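Local coordinates for protein cadherin-23 (Mus musculus, PDB 5VH2) that probably mediates calcium-dependent cell adhesion as a cadherin and takes part in mechanotransduction in hearing, at residues P6-Q11 against M81-T86; Q12-G17 against S98-L103; N105-A110 against N142-T147; E131-Q136 against G169-K174. The protein carries 1 engineered substitution. All blocks are in the same frame, centred on the assembly; numbering follows the deposited sequence.

Interaction 1 of 4, residues P6-Q11 against M81-T86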
loop_
_atom_site.group_PDB
_atom_site.type_symbol
_atom_site.label_atom_id
_atom_site.label_comp_id
_atom_site.label_asym_id
_atom_site.label_seq_id
_atom_site.Cartn_x
_atom_site.Cartn_y
_atom_site.Cartn_z
ATOM N N PRO A 6 39.181 6.276 -2.230
ATOM C CA PRO A 6 38.239 5.444 -2.979
ATOM C C PRO A 6 37.302 6.270 -3.837
ATOM O O PRO A 6 36.830 7.323 -3.411
ATOM C CB PRO A 6 37.430 4.707 -1.889
ATOM C CG PRO A 6 38.232 4.861 -0.650
ATOM C CD PRO A 6 38.892 6.219 -0.785
ATOM N N VAL A 7 37.050 5.773 -5.036
ATOM C CA VAL A 7 36.081 6.372 -5.933
ATOM C C VAL A 7 35.048 5.289 -6.251
ATOM O O VAL A 7 35.423 4.200 -6.713
ATOM C CB VAL A 7 36.759 6.813 -7.234
ATOM C CG1 VAL A 7 35.750 7.454 -8.169
ATOM C CG2 VAL A 7 37.903 7.765 -6.920
ATOM N N PHE A 8 33.767 5.574 -5.968
ATOM C CA PHE A 8 32.674 4.703 -6.367
ATOM C C PHE A 8 32.576 4.651 -7.883
ATOM O O PHE A 8 33.019 5.556 -8.573
ATOM C CB PHE A 8 31.337 5.169 -5.762
ATOM C CG PHE A 8 31.195 4.839 -4.296
ATOM C CD1 PHE A 8 30.690 3.614 -3.882
ATOM C CD2 PHE A 8 31.581 5.752 -3.331
ATOM C CE1 PHE A 8 30.554 3.321 -2.528
ATOM C CE2 PHE A 8 31.442 5.469 -1.979
ATOM C CZ PHE A 8 30.936 4.246 -1.575
ATOM N N THR A 9 32.010 3.567 -8.416
ATOM C CA THR A 9 31.797 3.470 -9.876
ATOM C C THR A 9 30.673 4.354 -10.379
ATOM O O THR A 9 30.545 4.530 -11.574
ATOM C CB THR A 9 31.504 2.051 -10.341
ATOM O OG1 THR A 9 30.289 1.604 -9.737
ATOM C CG2 THR A 9 32.629 1.140 -9.967
ATOM N N GLN A 10 29.825 4.858 -9.488
ATOM C CA GLN A 10 28.764 5.824 -9.885
ATOM C C GLN A 10 28.586 6.909 -8.811
ATOM O O GLN A 10 28.730 6.605 -7.617
ATOM C CB GLN A 10 27.427 5.109 -10.124
ATOM C CG GLN A 10 27.395 4.262 -11.362
ATOM C CD GLN A 10 26.045 3.638 -11.606
ATOM O OE1 GLN A 10 25.824 2.459 -11.318
ATOM N NE2 GLN A 10 25.162 4.405 -12.258
ATOM N N GLN A 11 28.285 8.147 -9.230
ATOM C CA GLN A 11 27.972 9.255 -8.315
ATOM C C GLN A 11 26.629 9.063 -7.579
ATOM O O GLN A 11 26.549 9.252 -6.363
ATOM C CB GLN A 11 27.961 10.593 -9.065
ATOM C CG GLN A 11 29.349 11.178 -9.223
ATOM C CD GLN A 11 29.340 12.649 -9.602
ATOM O OE1 GLN A 11 29.297 12.955 -10.770
ATOM N NE2 GLN A 11 29.462 13.555 -8.627
ATOM N N MET A 81 19.994 7.698 0.062
ATOM C CA MET A 81 20.953 7.344 1.110
ATOM C C MET A 81 22.321 7.860 0.752
ATOM O O MET A 81 22.722 7.785 -0.402
ATOM C CB MET A 81 21.058 5.828 1.247
ATOM C CG MET A 81 19.972 5.207 2.069
ATOM S SD MET A 81 19.893 3.448 1.899
ATOM C CE MET A 81 19.175 3.293 0.264
ATOM N N ASN A 82 23.062 8.320 1.757
ATOM C CA ASN A 82 24.435 8.788 1.548
ATOM C C ASN A 82 25.356 7.701 1.992
ATOM O O ASN A 82 25.258 7.250 3.155
ATOM C CB ASN A 82 24.735 10.005 2.408
ATOM C CG ASN A 82 24.286 11.294 1.771
ATOM O OD1 ASN A 82 23.129 11.466 1.466
ATOM N ND2 ASN A 82 25.204 12.221 1.587
ATOM N N VAL A 83 26.284 7.310 1.104
ATOM C CA VAL A 83 27.206 6.210 1.420
ATOM C C VAL A 83 28.650 6.706 1.405
ATOM O O VAL A 83 29.021 7.520 0.545
ATOM C CB VAL A 83 27.026 5.060 0.420
ATOM C CG1 VAL A 83 27.988 3.924 0.703
ATOM C CG2 VAL A 83 25.614 4.517 0.490
ATOM N N SER A 84 29.462 6.208 2.336
ATOM C CA SER A 84 30.900 6.483 2.333
ATOM C C SER A 84 31.705 5.181 2.124
ATOM O O SER A 84 31.266 4.066 2.514
ATOM C CB SER A 84 31.317 7.166 3.629
ATOM O OG SER A 84 31.334 6.244 4.716
ATOM N N ALA A 85 32.878 5.324 1.498
ATOM C CA ALA A 85 33.852 4.258 1.455
ATOM C C ALA A 85 35.122 4.819 2.031
ATOM O O ALA A 85 35.664 5.795 1.543
ATOM C CB ALA A 85 34.073 3.804 0.034
ATOM N N THR A 86 35.615 4.174 3.065
ATOM C CA THR A 86 36.787 4.623 3.784
ATOM C C THR A 86 37.893 3.602 3.543
ATOM O O THR A 86 37.670 2.417 3.760
ATOM C CB THR A 86 36.430 4.667 5.266
ATOM O OG1 THR A 86 35.300 5.514 5.442
ATOM C CG2 THR A 86 37.535 5.196 6.069
#
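F8 and V83 cross at about a right angle, the ring of F8 coming down on strand 81-86 with CZ leading. CZ lies 3.7 Å from V83 CG1 and 3.6 Å from A85 CB, both met obliquely, while the backbone carbon S84 C sits at the ring edge, near its plane, 3.9 Å from F8 CZ. The ring tip thus settles between two side chains that strand 81-86 turns toward it, with the S84 backbone at its rim. F8 CG, anti to the carbonyl carbon (chi1 -76°), heads toward that strand. V83 presents CG1, the branch anti to its backbone N. Two residues nearer the N terminus, P6 brings its ring against the same alanine: P6 CB is 4.0 Å from A85 CB, and P6 CG is 3.5 Å from A85 O. An alanine in place of F8 would probably open a gap over V83 CG1 and A85 CB and rob V31, A33 and C97 of packing. Strands 7-8 and 78-87 belong to different sheets, so this is core packing across the β-sandwich of this fragment's first cadherin repeat. P6 also rests on D35, a calcium ligand, with its side chain about 5 Å from a bound calcium ion. No hydrogen bond joins the two segments; their cohesion is carried by apolar surfaces, and shape rather than polar pairing sets how they meet.

Interaction 2 of 4, residues Q12-G17 against S98-L103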
loop_
_atom_site.group_PDB
_atom_site.type_symbol
_atom_site.label_atom_id
_atom_site.label_comp_id
_atom_site.label_asym_id
_atom_site.label_seq_id
_atom_site.Cartn_x
_atom_site.Cartn_y
_atom_site.Cartn_z
ATOM N N GLN A 12 25.583 8.760 -8.347
ATOM C CA GLN A 12 24.285 8.368 -7.784
ATOM C C GLN A 12 23.938 6.994 -8.345
ATOM O O GLN A 12 23.864 6.817 -9.570
ATOM C CB GLN A 12 23.169 9.372 -8.113
ATOM C CG GLN A 12 21.875 9.086 -7.354
ATOM C CD GLN A 12 20.655 9.844 -7.905
ATOM O OE1 GLN A 12 20.524 11.079 -7.770
ATOM N NE2 GLN A 12 19.768 9.115 -8.539
ATOM N N TYR A 13 23.756 6.022 -7.450
ATOM C CA TYR A 13 23.210 4.731 -7.860
ATOM C C TYR A 13 21.682 4.794 -7.852
ATOM O O TYR A 13 21.088 5.586 -7.088
ATOM C CB TYR A 13 23.695 3.620 -6.937
ATOM C CG TYR A 13 25.176 3.301 -7.038
ATOM C CD1 TYR A 13 26.117 3.978 -6.275
ATOM C CD2 TYR A 13 25.629 2.270 -7.866
ATOM C CE1 TYR A 13 27.474 3.648 -6.332
ATOM C CE2 TYR A 13 26.977 1.937 -7.961
ATOM C CZ TYR A 13 27.897 2.616 -7.182
ATOM O OH TYR A 13 29.226 2.254 -7.246
ATOM N N ASN A 14 21.062 3.958 -8.680
ATOM C CA ASN A 14 19.615 3.950 -8.850
ATOM C C ASN A 14 19.049 2.562 -8.740
ATOM O O ASN A 14 19.446 1.652 -9.486
ATOM C CB ASN A 14 19.213 4.491 -10.218
ATOM C CG ASN A 14 19.356 5.983 -10.312
ATOM O OD1 ASN A 14 19.085 6.706 -9.361
ATOM N ND2 ASN A 14 19.775 6.456 -11.471
ATOM N N ARG A 15 18.096 2.409 -7.825
ATOM C CA ARG A 15 17.201 1.261 -7.850
ATOM C C ARG A 15 15.738 1.717 -7.904
ATOM O O ARG A 15 15.203 2.222 -6.906
ATOM C CB ARG A 15 17.414 0.401 -6.613
ATOM C CG ARG A 15 16.445 -0.782 -6.509
ATOM C CD ARG A 15 16.492 -1.661 -7.744
ATOM N NE ARG A 15 15.528 -2.742 -7.691
ATOM C CZ ARG A 15 15.654 -3.836 -6.947
ATOM N NH1 ARG A 15 14.715 -4.778 -7.011
ATOM N NH2 ARG A 15 16.655 -3.966 -6.085
ATOM N N LEU A 16 15.098 1.517 -9.049
ATOM C CA LEU A 16 13.740 2.007 -9.305
ATOM C C LEU A 16 12.751 0.849 -9.281
ATOM O O LEU A 16 13.028 -0.232 -9.817
ATOM C CB LEU A 16 13.661 2.720 -10.658
ATOM C CG LEU A 16 14.825 3.691 -10.941
ATOM C CD1 LEU A 16 14.823 4.256 -12.345
ATOM C CD2 LEU A 16 14.848 4.785 -9.887
ATOM N N GLY A 17 11.597 1.063 -8.661
ATOM C CA GLY A 17 10.536 0.068 -8.684
ATOM C C GLY A 17 10.791 -1.142 -7.805
ATOM O O GLY A 17 10.426 -2.271 -8.158
ATOM N N SER A 98 25.608 8.677 -3.531
ATOM C CA SER A 98 24.299 8.449 -2.931
ATOM C C SER A 98 23.551 7.332 -3.644
ATOM O O SER A 98 23.957 6.885 -4.715
ATOM C CB SER A 98 23.493 9.748 -2.891
ATOM O OG SER A 98 24.131 10.712 -2.059
ATOM N N VAL A 99 22.484 6.843 -3.031
ATOM C CA VAL A 99 21.724 5.733 -3.572
ATOM C C VAL A 99 20.242 6.091 -3.553
ATOM O O VAL A 99 19.681 6.404 -2.490
ATOM C CB VAL A 99 21.976 4.444 -2.771
ATOM C CG1 VAL A 99 21.167 3.272 -3.340
ATOM C CG2 VAL A 99 23.456 4.094 -2.803
ATOM N N TYR A 100 19.626 6.104 -4.737
ATOM C CA TYR A 100 18.235 6.539 -4.888
ATOM C C TYR A 100 17.417 5.277 -5.051
ATOM O O TYR A 100 17.640 4.498 -6.006
ATOM C CB TYR A 100 18.115 7.466 -6.110
ATOM C CG TYR A 100 16.730 8.019 -6.467
ATOM C CD1 TYR A 100 15.994 8.791 -5.552
ATOM C CD2 TYR A 100 16.229 7.896 -7.767
ATOM C CE1 TYR A 100 14.750 9.322 -5.892
ATOM C CE2 TYR A 100 14.997 8.420 -8.126
ATOM C CZ TYR A 100 14.242 9.129 -7.174
ATOM O OH TYR A 100 12.986 9.659 -7.494
ATOM N N VAL A 101 16.520 5.049 -4.084
ATOM C CA VAL A 101 15.556 3.941 -4.167
ATOM C C VAL A 101 14.135 4.497 -4.275
ATOM O O VAL A 101 13.722 5.282 -3.437
ATOM C CB VAL A 101 15.647 3.042 -2.923
ATOM C CG1 VAL A 101 14.737 1.831 -3.069
ATOM C CG2 VAL A 101 17.092 2.586 -2.706
ATOM N N THR A 102 13.407 4.124 -5.334
ATOM C CA THR A 102 11.975 4.414 -5.438
ATOM C C THR A 102 11.188 3.107 -5.365
ATOM O O THR A 102 11.675 2.049 -5.782
ATOM C CB THR A 102 11.597 5.142 -6.738
ATOM O OG1 THR A 102 11.757 4.262 -7.840
ATOM C CG2 THR A 102 12.436 6.349 -6.969
ATOM N N LEU A 103 9.995 3.191 -4.786
ATOM C CA LEU A 103 9.185 2.015 -4.484
ATOM C C LEU A 103 8.047 1.843 -5.488
ATOM O O LEU A 103 7.491 2.821 -6.001
ATOM C CB LEU A 103 8.571 2.146 -3.093
ATOM C CG LEU A 103 9.480 2.136 -1.876
ATOM C CD1 LEU A 103 8.649 1.900 -0.631
ATOM C CD2 LEU A 103 10.513 1.035 -1.998
#
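Q12 pairs with S98 and R15 with V101 in a parallel β register, the strand axes 4.6 Å apart at closest and inclined by 19°. Such pairing of an N-terminal edge strand with the last strand of the repeat is a feature of the Greek-key cadherin fold. Backbone bonds run in both directions: Y13 N and R15 N donate to S98 O and Y100 O, while Y100 N and T102 N donate to Y13 O and R15 O. On one face Y100 is the centre. Its CG, anti to the backbone N (chi1 179°), is set on the side where Q12 and N14 meet it. Q12 lies alongside, pointing the same way, with NE2 3.4 Å from Y100 CB. Q12 NE2 also donates to N14 OD1 (2.6 Å), which sits at the edge of the Y100 ring, 3.5 Å from CD2. L16 CD2 approaches that ring obliquely, 4.0 Å from Y100 CD2. On the face of Y13 and R15, Y13 CB packs 4.2 Å from V99 CG2; Y13 OH reaches T9 and R32, and R15 NH2 reaches V28 O. At the far end G17 N makes two weak bonds to one residue, T102 O at 3.0 Å and T102 OG1 at 3.3 Å.

Interaction 3 of 4, residues N105-A110 against N142-T147. With CA (calcium ion), chain F; CA (calcium ion), chain G; NA (sodium ion), chain H.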
loop_
_atom_site.group_PDB
_atom_site.type_symbol
_atom_site.label_atom_id
_atom_site.label_comp_id
_atom_site.label_asym_id
_atom_site.label_seq_id
_atom_site.Cartn_x
_atom_site.Cartn_y
_atom_site.Cartn_z
ATOM N N ASN A 105 4.341 0.890 -5.940
ATOM C CA ASN A 105 3.057 0.691 -5.279
ATOM C C ASN A 105 2.455 -0.642 -5.700
ATOM O O ASN A 105 2.349 -0.941 -6.879
ATOM C CB ASN A 105 2.107 1.823 -5.625
ATOM C CG ASN A 105 0.816 1.773 -4.818
ATOM O OD1 ASN A 105 0.736 1.143 -3.740
ATOM N ND2 ASN A 105 -0.213 2.448 -5.332
ATOM N N GLU A 106 2.139 -1.466 -4.721
ATOM C CA GLU A 106 1.440 -2.706 -4.956
ATOM C C GLU A 106 0.166 -2.704 -4.144
ATOM O O GLU A 106 0.018 -1.907 -3.215
ATOM C CB GLU A 106 2.282 -3.875 -4.494
ATOM C CG GLU A 106 3.682 -3.956 -5.065
ATOM C CD GLU A 106 4.306 -5.309 -4.763
ATOM O OE1 GLU A 106 3.939 -6.295 -5.445
ATOM O OE2 GLU A 106 5.112 -5.402 -3.804
ATOM N N LEU A 107 -0.743 -3.601 -4.491
ATOM C CA LEU A 107 -2.029 -3.695 -3.835
ATOM C C LEU A 107 -1.896 -4.425 -2.501
ATOM O O LEU A 107 -2.052 -5.646 -2.421
ATOM C CB LEU A 107 -2.998 -4.420 -4.748
ATOM C CG LEU A 107 -4.483 -4.282 -4.412
ATOM C CD1 LEU A 107 -5.070 -2.913 -4.767
ATOM C CD2 LEU A 107 -5.220 -5.379 -5.158
ATOM N N ASP A 108 -1.634 -3.649 -1.451
ATOM C CA ASP A 108 -1.439 -4.167 -0.093
ATOM C C ASP A 108 -2.225 -3.395 0.990
ATOM O O ASP A 108 -1.915 -3.495 2.168
ATOM C CB ASP A 108 0.054 -4.127 0.241
ATOM C CG ASP A 108 0.611 -2.703 0.334
ATOM O OD1 ASP A 108 0.041 -1.763 -0.262
ATOM O OD2 ASP A 108 1.644 -2.513 0.995
ATOM N N GLU A 109 -3.229 -2.627 0.591
ATOM C CA GLU A 109 -3.943 -1.770 1.540
ATOM C C GLU A 109 -5.439 -1.939 1.390
ATOM O O GLU A 109 -5.894 -2.486 0.403
ATOM C CB GLU A 109 -3.585 -0.285 1.360
ATOM C CG GLU A 109 -2.124 0.059 1.503
ATOM C CD GLU A 109 -1.621 -0.080 2.914
ATOM O OE1 GLU A 109 -0.408 0.084 3.105
ATOM O OE2 GLU A 109 -2.423 -0.349 3.821
ATOM N N ALA A 110 -6.182 -1.410 2.371
ATOM C CA ALA A 110 -7.628 -1.584 2.454
ATOM C C ALA A 110 -8.351 -0.552 1.576
ATOM O O ALA A 110 -7.841 -0.186 0.499
ATOM C CB ALA A 110 -8.079 -1.512 3.918
ATOM N N ASN A 142 -4.993 3.119 -4.679
ATOM C CA ASN A 142 -5.173 3.900 -5.906
ATOM C C ASN A 142 -4.772 3.120 -7.160
ATOM O O ASN A 142 -4.298 3.693 -8.133
ATOM C CB ASN A 142 -4.437 5.236 -5.789
ATOM C CG ASN A 142 -5.040 6.126 -4.726
ATOM O OD1 ASN A 142 -6.233 6.037 -4.460
ATOM N ND2 ASN A 142 -4.242 7.000 -4.131
ATOM N N LEU A 143 -4.995 1.803 -7.122
ATOM C CA LEU A 143 -4.754 0.923 -8.262
ATOM C C LEU A 143 -6.058 0.392 -8.862
ATOM O O LEU A 143 -6.243 0.473 -10.068
ATOM C CB LEU A 143 -3.890 -0.238 -7.830
ATOM C CG LEU A 143 -2.481 0.071 -7.279
ATOM C CD1 LEU A 143 -1.927 -1.137 -6.578
ATOM C CD2 LEU A 143 -1.526 0.460 -8.386
ATOM N N ASN A 144 -6.966 -0.101 -8.025
ATOM C CA ASN A 144 -8.140 -0.839 -8.494
ATOM C C ASN A 144 -9.490 -0.150 -8.252
ATOM O O ASN A 144 -9.664 0.695 -7.376
ATOM C CB ASN A 144 -8.177 -2.237 -7.834
ATOM C CG ASN A 144 -7.079 -3.156 -8.334
ATOM O OD1 ASN A 144 -6.299 -2.775 -9.201
ATOM N ND2 ASN A 144 -7.015 -4.356 -7.795
ATOM N N GLN A 145 -10.475 -0.573 -9.019
ATOM C CA GLN A 145 -11.840 -0.195 -8.762
ATOM C C GLN A 145 -12.516 -1.202 -7.825
ATOM O O GLN A 145 -12.237 -2.385 -7.837
ATOM C CB GLN A 145 -12.627 -0.013 -10.065
ATOM C CG GLN A 145 -12.174 1.176 -10.864
ATOM C CD GLN A 145 -12.450 2.503 -10.181
ATOM O OE1 GLN A 145 -11.596 3.377 -10.202
ATOM N NE2 GLN A 145 -13.651 2.667 -9.580
ATOM N N ILE A 146 -13.429 -0.677 -7.037
ATOM C CA ILE A 146 -14.135 -1.432 -6.039
ATOM C C ILE A 146 -15.252 -2.262 -6.682
ATOM O O ILE A 146 -15.863 -1.863 -7.695
ATOM C CB ILE A 146 -14.738 -0.448 -4.998
ATOM C CG1 ILE A 146 -13.649 0.394 -4.329
ATOM C CG2 ILE A 146 -15.539 -1.175 -3.943
ATOM C CD1 ILE A 146 -12.520 -0.405 -3.721
ATOM N N THR A 147 -15.512 -3.428 -6.098
ATOM C CA THR A 147 -16.723 -4.212 -6.394
ATOM C C THR A 147 -17.562 -4.410 -5.124
ATOM O O THR A 147 -17.041 -4.702 -4.062
ATOM C CB THR A 147 -16.349 -5.568 -6.981
ATOM O OG1 THR A 147 -15.661 -6.318 -5.996
ATOM C CG2 THR A 147 -15.444 -5.397 -8.192
HETATM CA CA CA F . 0.273 0.009 -1.963
HETATM CA CA CA G . 1.152 -0.004 1.373
HETATM NA NA NA H . -6.818 -1.111 -1.276
#
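L107 and L143 slide past each other in opposite directions where the calcium-binding linker between two cadherin repeats meets the loop after strand 131-139. N105 to E109 occupy the place of the cadherin DXNDN linker motif, in a variant sequence. Apolar packing pairs L143 CD1 with L107 CB at 3.9 Å. The same methyl lies against the E106-L107 peptide, 3.4 Å from L107 N, at the entry to the inverse γ-turn centred on L107. Chi1 (-164°) sets CG of L107 anti to its backbone N; beyond it, CD2 is 3.3 Å from N144 ND2, an amide hydrogen-bonded to D193, and the two side chains cross at about a right angle. Polar and apolar groups also meet tip to tip, N105 ND2 standing 3.8 Å from L143 CG. No hydrogen bond crosses the contact. Metal bonds hold the linker itself. The other end of the N105 amide, OD1, binds a calcium ion that E106 O also ligates, with E20, E74 and D141. E109 OE1 binds a second calcium, 2.3 Å away, completed by E20, D72 and E74. E109 O and A110 O ligate the sodium ion with D141, D193 and the engineered D139. D108 bridges the two calcium sites: OD1 is 2.5 Å from the first ion and 2.6 Å from the second, which D108 OD2 also binds.

Interaction 4 of 4, residues E131-Q136 against G169-K174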
loop_
_atom_site.group_PDB
_atom_site.type_symbol
_atom_site.label_atom_id
_atom_site.label_comp_id
_atom_site.label_asym_id
_atom_site.label_seq_id
_atom_site.Cartn_x
_atom_site.Cartn_y
_atom_site.Cartn_z
ATOM N N GLU A 131 -33.824 3.398 -7.388
ATOM C CA GLU A 131 -32.554 3.605 -6.707
ATOM C C GLU A 131 -32.797 4.185 -5.311
ATOM O O GLU A 131 -33.500 5.177 -5.157
ATOM C CB GLU A 131 -31.623 4.512 -7.523
ATOM C CG GLU A 131 -31.143 3.901 -8.838
ATOM C CD GLU A 131 -30.682 4.964 -9.861
ATOM O OE1 GLU A 131 -29.645 4.783 -10.578
ATOM O OE2 GLU A 131 -31.393 6.001 -9.954
ATOM N N ILE A 132 -32.178 3.558 -4.309
ATOM C CA ILE A 132 -32.413 3.860 -2.892
ATOM C C ILE A 132 -31.324 4.755 -2.304
ATOM O O ILE A 132 -31.600 5.705 -1.578
ATOM C CB ILE A 132 -32.446 2.542 -2.069
ATOM C CG1 ILE A 132 -33.529 1.609 -2.581
ATOM C CG2 ILE A 132 -32.691 2.819 -0.588
ATOM C CD1 ILE A 132 -34.872 2.288 -2.695
ATOM N N VAL A 133 -30.084 4.372 -2.571
ATOM C CA VAL A 133 -28.894 5.072 -2.079
ATOM C C VAL A 133 -27.702 4.448 -2.814
ATOM O O VAL A 133 -27.840 3.385 -3.450
ATOM C CB VAL A 133 -28.733 4.936 -0.536
ATOM C CG1 VAL A 133 -28.239 3.545 -0.162
ATOM C CG2 VAL A 133 -27.824 6.027 0.041
ATOM N N ARG A 134 -26.544 5.099 -2.749
ATOM C CA ARG A 134 -25.365 4.560 -3.412
ATOM C C ARG A 134 -24.145 4.481 -2.512
ATOM O O ARG A 134 -23.714 5.487 -1.946
ATOM C CB ARG A 134 -25.038 5.386 -4.626
ATOM C CG ARG A 134 -23.964 4.749 -5.464
ATOM C CD ARG A 134 -23.482 5.681 -6.548
ATOM N NE ARG A 134 -22.315 5.111 -7.191
ATOM C CZ ARG A 134 -21.708 5.637 -8.243
ATOM N NH1 ARG A 134 -20.666 5.003 -8.765
ATOM N NH2 ARG A 134 -22.148 6.772 -8.792
ATOM N N VAL A 135 -23.589 3.273 -2.401
ATOM C CA VAL A 135 -22.363 3.076 -1.627
ATOM C C VAL A 135 -21.224 3.220 -2.613
ATOM O O VAL A 135 -21.286 2.673 -3.701
ATOM C CB VAL A 135 -22.282 1.691 -0.971
ATOM C CG1 VAL A 135 -20.926 1.479 -0.289
ATOM C CG2 VAL A 135 -23.436 1.521 0.010
ATOM N N GLN A 136 -20.212 3.985 -2.210
ATOM C CA GLN A 136 -19.065 4.288 -3.035
ATOM C C GLN A 136 -17.847 4.202 -2.139
ATOM O O GLN A 136 -17.859 4.710 -1.018
ATOM C CB GLN A 136 -19.170 5.703 -3.637
ATOM C CG GLN A 136 -20.122 5.813 -4.801
ATOM C CD GLN A 136 -20.302 7.257 -5.271
ATOM O OE1 GLN A 136 -21.311 7.905 -4.946
ATOM N NE2 GLN A 136 -19.331 7.772 -6.035
ATOM N N GLY A 169 -22.213 0.142 -7.043
ATOM C CA GLY A 169 -22.553 0.197 -5.623
ATOM C C GLY A 169 -23.914 0.818 -5.343
ATOM O O GLY A 169 -24.205 1.202 -4.201
ATOM N N VAL A 170 -24.747 0.911 -6.373
ATOM C CA VAL A 170 -26.094 1.449 -6.234
ATOM C C VAL A 170 -26.987 0.338 -5.699
ATOM O O VAL A 170 -27.001 -0.782 -6.242
ATOM C CB VAL A 170 -26.670 1.978 -7.579
ATOM C CG1 VAL A 170 -28.148 2.300 -7.460
ATOM C CG2 VAL A 170 -25.930 3.234 -8.036
ATOM N N ILE A 171 -27.718 0.637 -4.623
ATOM C CA ILE A 171 -28.669 -0.302 -4.063
ATOM C C ILE A 171 -30.025 0.033 -4.663
ATOM O O ILE A 171 -30.425 1.217 -4.691
ATOM C CB ILE A 171 -28.716 -0.202 -2.535
ATOM C CG1 ILE A 171 -27.418 -0.777 -1.948
ATOM C CG2 ILE A 171 -29.917 -0.945 -1.978
ATOM C CD1 ILE A 171 -27.200 -0.441 -0.482
ATOM N N THR A 172 -30.734 -1.000 -5.143
ATOM C CA THR A 172 -32.055 -0.831 -5.775
ATOM C C THR A 172 -33.099 -1.707 -5.096
ATOM O O THR A 172 -32.774 -2.597 -4.303
ATOM C CB THR A 172 -32.026 -1.204 -7.252
ATOM O OG1 THR A 172 -31.357 -2.467 -7.410
ATOM C CG2 THR A 172 -31.326 -0.094 -8.066
ATOM N N VAL A 173 -34.364 -1.457 -5.407
ATOM C CA VAL A 173 -35.432 -2.333 -4.929
ATOM C C VAL A 173 -35.574 -3.553 -5.856
ATOM O O VAL A 173 -35.742 -3.444 -7.072
ATOM C CB VAL A 173 -36.744 -1.548 -4.766
ATOM C CG1 VAL A 173 -37.902 -2.459 -4.473
ATOM C CG2 VAL A 173 -36.584 -0.563 -3.622
ATOM N N LYS A 174 -35.463 -4.716 -5.244
ATOM C CA LYS A 174 -35.434 -6.005 -5.908
ATOM C C LYS A 174 -36.796 -6.651 -5.813
ATOM O O LYS A 174 -37.296 -7.127 -6.808
ATOM C CB LYS A 174 -34.411 -6.895 -5.207
ATOM C CG LYS A 174 -34.173 -8.268 -5.838
ATOM C CD LYS A 174 -33.063 -8.975 -5.052
ATOM C CE LYS A 174 -33.207 -10.474 -5.132
ATOM N NZ LYS A 174 -31.905 -11.136 -4.868
#
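V135 N donates to G169 O at 2.8 Å, approaching from above the carbonyl plane by 38°. In return G169 CA faces V135 O at 3.4 Å in a CA-H...O contact. Two further bonds both involve I171: I132 N gives to I171 O (2.9 Å), and I171 N gives to V133 O (3.0 Å). I132 and V133 together therefore stand opposite the single residue I171, a classic β bulge in an otherwise antiparallel pair flanked by the non-hydrogen-bonded pairs E131 with T172 and R134 with V170. On that flanking face V170 spreads its two methyls: CG1 lies 3.7 Å from E131 CG, and CG2, anti to the carbonyl carbon, lies 3.6 Å from R134 CG. The R134 chain runs extended to NE, which bonds to T168 O, and Q136 CD lies over one face of its guanidinium, toward the rim. An alanine at V170 removes both methyls and would probably open a gap beside E131 CG and R134 CG and CD, leaving the aliphatic part of R134 less firmly packed. Apart from this face, I132 CD1 packs on V173 CG2 at 3.5 Å, the two side chains meeting at a slant. V133 and I171 lie side by side, pointing the same way, with V133 CG1 4.1 Å from I171 CD1. Within the second cadherin repeat of this fragment, the paired strands sit between edge strands 111-113 and 162-164. V133, V135 and I171 press on V204 of strand 200-209, I132 on A120 and I122 of strand 118-123, and K174 NZ bonds to K159 O in helix 156-161.

How the interactions relate
From the N terminus, interactions 1 and 2 come in one repeat and cross: 6-11 leads directly into 12-17, and their partners 81-86 and 98-103 lie on neighbouring strands of one sheet. Interaction 1 joins the two sheets of the sandwich and closes a loop of 69 residues, whereas interaction 2 closes 80 by adding an edge strand. A probable hydrogen bond from V99 N to M81 O (2.8 Å) links them. Interaction 3 follows in series, closing 31 residues between the inter-repeat linker and a loop of the second repeat. It crosses interaction 4, which closes 32 by pairing strands there; no contact nests within another. Interactions 1 and 4 lie 59 Å apart between centres.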